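Local atomic coordinates of carbohydrate binding module E1 (Uncultured bacterium, PDB entry 5KLE), a protein that binds cello-oligosaccharides such as cellopentaose and probably cellulose, as a small beta-sandwich carbohydrate-binding module. Residues S5-G9 / S10-N14. Residues are numbered along the deposited sequence; the frame is centred on the assembly and turned at random.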
ATOM      1  N   SER A   5      -4.077  12.197  13.506  0.64 19.40           N
ATOM      2  CA  SER A   5      -4.267  11.713  12.130  0.64 11.02           C
ATOM      3  C   SER A   5      -3.339  10.544  11.786  0.64 11.29           C
ATOM      4  O   SER A   5      -2.889  10.424  10.635  0.64 19.23           O
ATOM      5  CB  SER A   5      -4.120  12.820  11.077  0.64 14.94           C
ATOM      6  OG  SER A   5      -5.060  13.832  11.260  0.64 13.53           O
ATOM      7  N   ALA A   6      -3.043   9.687  12.763  1.00 20.85           N
ATOM      8  CA  ALA A   6      -2.229   8.502  12.511  1.00 18.52           C
ATOM      9  C   ALA A   6      -3.050   7.410  11.841  1.00 13.41           C
ATOM     10  O   ALA A   6      -2.514   6.640  11.022  1.00 15.99           O
ATOM     11  CB  ALA A   6      -1.604   7.983  13.803  1.00 30.44           C
ATOM     12  N   SER A   7      -4.346   7.344  12.154  1.00 11.15           N
ATOM     13  CA  SER A   7      -5.246   6.456  11.447  1.00  9.51           C
ATOM     14  C   SER A   7      -5.185   6.759   9.947  1.00 12.40           C
ATOM     15  O   SER A   7      -4.797   7.850   9.517  1.00 11.16           O
ATOM     16  CB  SER A   7      -6.686   6.659  11.947  1.00 12.84           C
ATOM     17  OG  SER A   7      -7.217   7.881  11.450  1.00 19.02           O
ATOM     18  N   CYS A   8      -5.601   5.773   9.153  1.00  9.82           N
ATOM     19  CA  CYS A   8      -5.633   5.868   7.701  1.00  8.84           C
ATOM     20  C   CYS A   8      -6.985   5.380   7.224  1.00 12.29           C
ATOM     21  O   CYS A   8      -7.416   4.273   7.584  1.00 12.18           O
ATOM     22  CB  CYS A   8      -4.496   5.005   7.118  1.00  8.97           C
ATOM     23  SG  CYS A   8      -4.523   4.777   5.309  1.00  9.61           S
ATOM     24  N   GLY A   9      -7.659   6.203   6.429  1.00  9.16           N
ATOM     25  CA  GLY A   9      -8.962   5.801   5.927  1.00  9.51           C
ATOM     26  C   GLY A   9      -9.538   6.835   4.994  1.00  9.48           C
ATOM     27  O   GLY A   9      -8.848   7.763   4.558  1.00  9.83           O
ATOM     28  N   SER A  10     -10.832   6.663   4.701  1.00 10.00           N
ATOM     29  CA  SER A  10     -11.440   7.507   3.673  1.00 10.72           C
ATOM     30  C   SER A  10     -11.477   8.986   4.033  1.00 11.86           C
ATOM     31  O   SER A  10     -11.740   9.798   3.139  1.00 13.76           O
ATOM     32  CB  SER A  10     -12.847   7.033   3.329  1.00 10.96           C
ATOM     33  OG  SER A  10     -13.746   7.207   4.454  1.00 10.55           O
ATOM     34  N   GLY A  11     -11.270   9.363   5.295  1.00 10.40           N
ATOM     35  CA  GLY A  11     -11.282  10.780   5.635  1.00 10.92           C
ATOM     36  C   GLY A  11      -9.909  11.463   5.678  1.00 10.88           C
ATOM     37  O   GLY A  11      -9.865  12.677   5.919  1.00 11.33           O
ATOM     38  N   ASN A  12      -8.794  10.737   5.463  1.00  9.53           N
ATOM     39  CA  ASN A  12      -7.495  11.382   5.616  1.00  8.27           C
ATOM     40  C   ASN A  12      -6.402  10.775   4.728  1.00  8.32           C
ATOM     41  O   ASN A  12      -5.207  10.916   5.052  1.00  9.44           O
ATOM     42  CB  ASN A  12      -7.098  11.435   7.117  1.00  8.33           C
ATOM     43  CG  ASN A  12      -6.919  10.061   7.733  1.00  8.11           C
ATOM     44  OD1 ASN A  12      -6.861   9.052   7.034  1.00 10.72           O
ATOM     45  ND2 ASN A  12      -6.767  10.031   9.060  1.00 11.68           N
ATOM     46  N   PHE A  13      -6.765  10.118   3.632  1.00  9.82           N
ATOM     47  CA  PHE A  13      -5.762   9.599   2.708  1.00  9.60           C
ATOM     48  C   PHE A  13      -5.087  10.762   1.983  1.00  9.36           C
ATOM     49  O   PHE A  13      -5.733  11.760   1.611  1.00  9.29           O
ATOM     50  CB  PHE A  13      -6.392   8.608   1.708  1.00  9.76           C
ATOM     51  CG  PHE A  13      -7.421   9.211   0.782  1.00  9.65           C
ATOM     52  CD1 PHE A  13      -8.760   9.343   1.191  1.00  9.79           C
ATOM     53  CD2 PHE A  13      -7.066   9.650  -0.484  1.00 10.40           C
ATOM     54  CE1 PHE A  13      -9.722   9.871   0.327  1.00 11.09           C
ATOM     55  CE2 PHE A  13      -8.011  10.201  -1.342  1.00 11.90           C
ATOM     56  CZ  PHE A  13      -9.331  10.314  -0.945  1.00 11.02           C
ATOM     57  N   ASN A  14      -3.768  10.661   1.810  1.00  8.45           N
ATOM     58  CA  ASN A  14      -3.013  11.745   1.203  1.00  8.08           C
ATOM     59  C   ASN A  14      -2.520  11.458  -0.204  1.00 10.49           C
ATOM     60  O   ASN A  14      -2.022  12.388  -0.860  1.00 11.34           O
ATOM     61  CB  ASN A  14      -1.837  12.184   2.112  1.00  8.10           C
ATOM     62  CG  ASN A  14      -0.726  11.146   2.210  1.00 10.02           C
ATOM     63  OD1 ASN A  14      -0.964   9.928   2.107  1.00 10.33           O
ATOM     64  ND2 ASN A  14       0.498  11.624   2.435  1.00  9.50           N
TER
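Gly9 and Asn12 close a type I beta turn, with Ser10 and Gly11 at its corners, in the loop that leads into strand 15-16 of this beta-sandwich module. Its backbone bond is nearly straight: Asn12 N donates to Gly9 O at 3.1 Å with an N-H...O angle of 175°, though the donor sits well above the plane of that carbonyl.

The side-chain amide of Asn12 then turns back on the chain and bonds to the backbone before and after Cys8. Its OD1 accepts from Gly9 N at 3.0 Å, the donor tilted modestly from the amide plane. On the other branch, ND2 has two acceptors in one residue: Ser7 O at 3.0 Å, met from above the peptide carbonyl, and Ser7 OG at 3.2 Å, closer to the Asn12 amide plane. With CG set between the backbone N and carbonyl carbon (chi1 63°), the amide lies back along residues 7-9, and bonds at both ends fix its flip. Replacing Asn12 by alanine would remove both amide ends and would probably leave Gly9 N, Ser7 O and Ser7 OG without this mate, and the segment ahead of the turn less firmly held.

The same loop is tied to the sheet by the Cys8–Cys30 disulfide, and Asn14 bonds to Cys30 and Asp29. None of the glycan-binding residues, Glu22, Trp45, Trp68, Lys93 and Trp97, belongs to it.

Beyond the hydrogen bonds, the contact is slight. Phe13 offers the edge of its ring to a carbonyl oxygen of the turn: its CD1 lies 3.7 Å from Gly9 O, which is close to the ring plane.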